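Local coordinates for protein prophenoloxidase b (Marsupenaeus japonicus, PDB 3WKY) that is the proenzyme of a type 3 copper phenoloxidase that, once activated, probably hydroxylates monophenols and oxidises o-diphenols, at residues A55-A60 with S84-E89; S420-V425 with N493-F498. One frame throughout, in Å; residues are numbered along the deposited sequence.

How the contacts relate
The two contacts lie in different domains, with centres about 53 Å apart and nearest atoms about 40 Å apart. They share no helix or strand. Contact 1 is in the all-alpha hemocyanin domain, contact 2 in the Ig-like one. Neither is fully core: each mixes buried and exposed residues. Contact 1 lays a loop on a helix and is the more apolar: one valine methyl touches both a leucine and a lysine carbonyl oxygen. Contact 2 sets the residues just before strand 424-432 against the end of strand 485-493 and the loop after it. It carries an N-linked sugar, and an asparagine ties its loop by hydrogen bonds. No hydrogen bond joins the two segments in either contact.

Contact 1. Residues A55-A60 with S84-E89; sequences AKLGSA and SKVFIE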
loop_
_atom_site.group_PDB
_atom_site.type_symbol
_atom_site.label_atom_id
_atom_site.label_comp_id
_atom_site.label_asym_id
_atom_site.label_seq_id
_atom_site.Cartn_x
_atom_site.Cartn_y
_atom_site.Cartn_z
ATOM N N ALA A 55 43.626 37.036 -2.100
ATOM C CA ALA A 55 43.980 36.432 -0.821
ATOM C C ALA A 55 42.976 36.791 0.279
ATOM O O ALA A 55 42.918 36.125 1.311
ATOM C CB ALA A 55 45.380 36.857 -0.411
ATOM N N LYS A 56 42.205 37.851 0.060
ATOM C CA LYS A 56 41.247 38.322 1.051
ATOM C C LYS A 56 39.856 37.737 0.839
ATOM O O LYS A 56 38.966 37.957 1.660
ATOM C CB LYS A 56 41.110 39.844 0.976
ATOM C CG LYS A 56 42.287 40.654 1.473
ATOM C CD LYS A 56 41.979 42.135 1.270
ATOM C CE LYS A 56 43.027 43.038 1.888
ATOM N NZ LYS A 56 42.708 44.462 1.583
ATOM N N LEU A 57 39.661 37.017 -0.261
ATOM C CA LEU A 57 38.305 36.695 -0.714
ATOM C C LEU A 57 37.677 35.449 -0.088
ATOM O O LEU A 57 36.514 35.153 -0.352
ATOM C CB LEU A 57 38.244 36.620 -2.243
ATOM C CG LEU A 57 38.370 37.970 -2.948
ATOM C CD1 LEU A 57 38.441 37.805 -4.458
ATOM C CD2 LEU A 57 37.213 38.883 -2.564
ATOM N N GLY A 58 38.429 34.738 0.749
ATOM C CA GLY A 58 37.922 33.532 1.375
ATOM C C GLY A 58 37.435 32.524 0.347
ATOM O O GLY A 58 38.160 32.188 -0.588
ATOM N N SER A 59 36.197 32.060 0.500
ATOM C CA SER A 59 35.650 31.044 -0.394
ATOM C C SER A 59 34.813 31.647 -1.519
ATOM O O SER A 59 34.171 30.912 -2.269
ATOM C CB SER A 59 34.790 30.052 0.391
ATOM O OG SER A 59 33.645 30.704 0.929
ATOM N N ALA A 60 34.824 32.974 -1.638
ATOM C CA ALA A 60 33.957 33.664 -2.603
ATOM C C ALA A 60 34.042 33.133 -4.033
ATOM O O ALA A 60 33.034 33.056 -4.739
ATOM C CB ALA A 60 34.221 35.165 -2.584
ATOM N N SER A 84 31.147 39.644 0.842
ATOM C CA SER A 84 30.634 40.853 1.474
ATOM C C SER A 84 31.599 41.355 2.545
ATOM O O SER A 84 31.684 42.559 2.784
ATOM C CB SER A 84 29.240 40.615 2.068
ATOM O OG SER A 84 29.286 39.620 3.068
ATOM N N LYS A 85 32.321 40.438 3.184
ATOM C CA LYS A 85 33.274 40.808 4.228
ATOM C C LYS A 85 34.301 41.804 3.691
ATOM O O LYS A 85 34.619 42.799 4.345
ATOM C CB LYS A 85 33.981 39.570 4.785
ATOM C CG LYS A 85 35.141 39.889 5.738
ATOM C CD LYS A 85 35.900 38.638 6.147
ATOM C CE LYS A 85 37.196 38.981 6.873
ATOM N NZ LYS A 85 36.952 39.683 8.159
ATOM N N VAL A 86 34.799 41.540 2.487
ATOM C CA VAL A 86 35.762 42.427 1.849
ATOM C C VAL A 86 35.125 43.767 1.493
ATOM O O VAL A 86 35.730 44.816 1.717
ATOM C CB VAL A 86 36.393 41.770 0.597
ATOM C CG1 VAL A 86 37.386 42.716 -0.065
ATOM C CG2 VAL A 86 37.071 40.466 0.975
ATOM N N PHE A 87 33.902 43.731 0.958
ATOM C CA PHE A 87 33.168 44.947 0.616
ATOM C C PHE A 87 32.926 45.798 1.867
ATOM O O PHE A 87 33.120 47.013 1.862
ATOM C CB PHE A 87 31.797 44.611 0.015
ATOM C CG PHE A 87 31.844 44.008 -1.370
ATOM C CD1 PHE A 87 33.015 43.992 -2.117
ATOM C CD2 PHE A 87 30.688 43.477 -1.934
ATOM C CE1 PHE A 87 33.034 43.437 -3.400
ATOM C CE2 PHE A 87 30.696 42.925 -3.210
ATOM C CZ PHE A 87 31.872 42.907 -3.946
ATOM N N ILE A 88 32.479 45.137 2.929
ATOM C CA ILE A 88 32.091 45.806 4.164
ATOM C C ILE A 88 33.302 46.431 4.853
ATOM O O ILE A 88 33.208 47.524 5.424
ATOM C CB ILE A 88 31.392 44.805 5.109
ATOM C CG1 ILE A 88 29.994 44.477 4.571
ATOM C CG2 ILE A 88 31.306 45.346 6.528
ATOM C CD1 ILE A 88 29.437 43.139 5.071
ATOM N N GLU A 89 34.438 45.744 4.783
ATOM C CA GLU A 89 35.641 46.186 5.486
ATOM C C GLU A 89 36.511 47.147 4.666
ATOM O O GLU A 89 37.550 47.599 5.139
ATOM C CB GLU A 89 36.456 44.981 5.966
ATOM C CG GLU A 89 35.767 44.159 7.054
ATOM C CD GLU A 89 36.581 42.951 7.492
ATOM O OE1 GLU A 89 37.631 42.675 6.871
ATOM O OE2 GLU A 89 36.171 42.271 8.457
#
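The peptide group between Lys56 and Leu57 is the flat group at the meeting point. Val86 CG2 stands over one face of it, above the oxygen and well out of plane, at 3.2 Å from Lys56 O. Another flat group, the Glu89 carboxylate, belongs to a salt bridge internal to 84-89. Lys85 NZ reaches Glu89 OE2, four residues on, at 2.7 Å, on the syn side and 28° out of the carboxylate plane.

Across the contact the side chains meet through apolar atoms. Leu57 CD2 lies 3.9 Å from Val86 CG2, and the two side chains cross at about a right angle. Lys56 CB approaches the same methyl at 4.1 Å; beyond CG the lysine chain runs out extended. With Val86 CG1 anti to the backbone N (chi1 179°), CG2 is the branch turned to the loop. Leu57 also packs on Leu83 and Val103, and Val86 on Val99.

Leu57 opens a type II' beta turn, closed by Ala60 N to Leu57 O at 3.0 Å, with Gly58 at its positive-phi position. The arrangement is a loop between helices 51-54 and 74-89 folded back onto the second helix, within the all-alpha domain of the hemocyanin family.

Contact 2. Residues S420-V425 with N493-F498; sequences SGNITV and NPTSDF. With NAG (2-acetamido-2-deoxy-beta-D-glucopyranose), chain E.
Van der Waals contacts join Asn422 and Ile423 to the loop from Asn493. Pro494 CD sits 3.2 Å from Asn422 O. Ile423 CD1, in one of two modelled conformers, touches Asn493 CB at 3.6 Å, the side chains meeting at a slant. Thr495 CG2 lies more loosely, 4.2 Å from Asn422 OD1.

The covalent link is the N-glycosidic bond of Asn422 ND2 to NAG C1. The segments belong to the Ig-like domain. Here strand 424-432 begins beside the end of antiparallel strand 485-493, and Thr424 pairs with Asn492 through the backbone.

The hydrogen bonds organise the loop. Asn493 OD1 takes two donors. Thr495 N, at 2.9 Å from Asn493 OD1, comes from 36° above the carbonyl plane and makes an Asx turn. Thr495 OG1 donates to Asn493 OD1 at 2.7 Å, in that plane and on a lone pair; with chi1 at 77°, OG1 sits between its own backbone N and carbonyl carbon. Replacing Asn493 by an alanine would probably leave both Thr495 donors without their acceptor and the loop freer to move. Asn493 ND2 donates to Asp497 O at 2.8 Å and to Ile538 O. Asp598 OD1 accepts from Asn422 N, and Lys499 NZ hydrogen-bonds the sugar.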
loop_
_atom_site.group_PDB
_atom_site.type_symbol
_atom_site.label_atom_id
_atom_site.label_comp_id
_atom_site.label_asym_id
_atom_site.label_seq_id
_atom_site.Cartn_x
_atom_site.Cartn_y
_atom_site.Cartn_z
ATOM N N SER A 420 -1.783 45.194 31.769
ATOM C CA SER A 420 -2.408 46.419 32.274
ATOM C C SER A 420 -1.758 47.668 31.674
ATOM O O SER A 420 -0.614 47.646 31.231
ATOM C CB SER A 420 -2.345 46.467 33.800
ATOM O OG SER A 420 -1.004 46.556 34.243
ATOM N N GLY A 421 -2.516 48.762 31.644
ATOM C CA GLY A 421 -2.014 50.006 31.080
ATOM C C GLY A 421 -2.744 51.209 31.655
ATOM O O GLY A 421 -3.885 51.085 32.096
ATOM N N ASN A 422 -2.096 52.372 31.633
ATOM C CA ASN A 422 -2.700 53.589 32.184
ATOM C C ASN A 422 -3.684 54.253 31.219
ATOM O O ASN A 422 -4.546 55.032 31.636
ATOM C CB ASN A 422 -1.605 54.591 32.579
ATOM C CG ASN A 422 -0.865 54.187 33.844
ATOM O OD1 ASN A 422 -1.457 54.099 34.917
ATOM N ND2 ASN A 422 0.433 53.951 33.725
ATOM N N ILE A 423 -3.558 53.962 29.926
ATOM C CA ILE A 423 -4.381 54.620 28.911
ATOM C C ILE A 423 -5.596 53.769 28.553
ATOM O O ILE A 423 -5.474 52.558 28.395
ATOM C CB ILE A 423 -3.558 54.928 27.646
ATOM C CG1 ILE A 423 -2.395 55.857 27.991
ATOM C CG2 ILE A 423 -4.423 55.555 26.579
ATOM C CD1 ILE A 423 -2.833 57.151 28.630
ATOM N N THR A 424 -6.762 54.405 28.443
ATOM C CA THR A 424 -8.006 53.744 28.059
ATOM C C THR A 424 -8.248 53.954 26.569
ATOM O O THR A 424 -8.092 55.063 26.064
ATOM C CB THR A 424 -9.218 54.337 28.842
ATOM O OG1 THR A 424 -9.142 53.946 30.219
ATOM C CG2 THR A 424 -10.530 53.838 28.265
ATOM N N VAL A 425 -8.608 52.899 25.844
ATOM C CA VAL A 425 -8.982 53.078 24.447
ATOM C C VAL A 425 -10.499 53.247 24.342
ATOM O O VAL A 425 -11.258 52.381 24.790
ATOM C CB VAL A 425 -8.510 51.892 23.571
ATOM C CG1 VAL A 425 -8.960 52.084 22.129
ATOM C CG2 VAL A 425 -6.999 51.766 23.642
ATOM N N ASN A 493 -6.365 59.569 28.795
ATOM C CA ASN A 493 -5.379 59.497 29.855
ATOM C C ASN A 493 -6.054 60.036 31.105
ATOM O O ASN A 493 -6.267 61.245 31.220
ATOM C CB ASN A 493 -4.161 60.347 29.496
ATOM C CG ASN A 493 -3.138 60.421 30.613
ATOM O OD1 ASN A 493 -3.307 59.832 31.682
ATOM N ND2 ASN A 493 -2.053 61.145 30.361
ATOM N N PRO A 494 -6.416 59.137 32.032
ATOM C CA PRO A 494 -7.125 59.540 33.251
ATOM C C PRO A 494 -6.176 59.957 34.363
ATOM O O PRO A 494 -6.638 60.318 35.441
ATOM C CB PRO A 494 -7.859 58.263 33.656
ATOM C CG PRO A 494 -6.928 57.155 33.197
ATOM C CD PRO A 494 -6.335 57.667 31.894
ATOM N N THR A 495 -4.873 59.911 34.114
ATOM C CA THR A 495 -3.912 60.255 35.151
ATOM C C THR A 495 -3.642 61.767 35.178
ATOM O O THR A 495 -4.207 62.525 34.382
ATOM C CB THR A 495 -2.592 59.512 34.982
ATOM O OG1 THR A 495 -1.832 60.120 33.932
ATOM C CG2 THR A 495 -2.846 58.013 34.658
ATOM N N SER A 496 -2.757 62.190 36.076
ATOM C CA SER A 496 -2.484 63.615 36.259
ATOM C C SER A 496 -1.204 64.060 35.555
ATOM O O SER A 496 -0.802 65.220 35.655
ATOM C CB SER A 496 -2.415 63.963 37.748
ATOM O OG SER A 496 -1.292 63.357 38.361
ATOM N N ASP A 497 -0.558 63.147 34.839
ATOM C CA ASP A 497 0.612 63.565 34.080
ATOM C C ASP A 497 0.606 63.023 32.664
ATOM O O ASP A 497 -0.284 62.261 32.280
ATOM C CB ASP A 497 1.915 63.212 34.802
ATOM C CG ASP A 497 3.016 64.239 34.552
ATOM O OD1 ASP A 497 2.938 64.983 33.546
ATOM O OD2 ASP A 497 3.966 64.296 35.361
ATOM N N PHE A 498 1.567 63.485 31.869
ATOM C CA PHE A 498 1.684 63.054 30.487
ATOM C C PHE A 498 2.097 61.590 30.484
ATOM O O PHE A 498 2.870 61.158 31.344
ATOM C CB PHE A 498 2.729 63.887 29.747
ATOM C CG PHE A 498 2.219 65.216 29.280
ATOM C CD1 PHE A 498 2.100 66.278 30.165
ATOM C CD2 PHE A 498 1.851 65.405 27.956
ATOM C CE1 PHE A 498 1.622 67.504 29.736
ATOM C CE2 PHE A 498 1.373 66.632 27.520
ATOM C CZ PHE A 498 1.257 67.684 28.416
HETATM C C1 NAG E . 1.025 53.782 35.032
HETATM C C2 NAG E . 1.447 52.330 35.319
HETATM C C3 NAG E . 2.710 52.142 36.170
HETATM C C4 NAG E . 3.637 53.350 36.217
HETATM C C5 NAG E . 2.807 54.605 36.383
HETATM C C6 NAG E . 3.700 55.828 36.572
HETATM C C7 NAG E . -0.574 50.926 35.395
HETATM C C8 NAG E . -1.991 51.152 35.836
HETATM N N2 NAG E . 0.364 51.647 36.013
HETATM O O3 NAG E . 3.436 51.042 35.666
HETATM O O4 NAG E . 4.535 53.234 37.298
HETATM O O5 NAG E . 2.048 54.744 35.210
HETATM O O6 NAG E . 4.618 55.905 35.502
HETATM O O7 NAG E . -0.337 50.102 34.511
#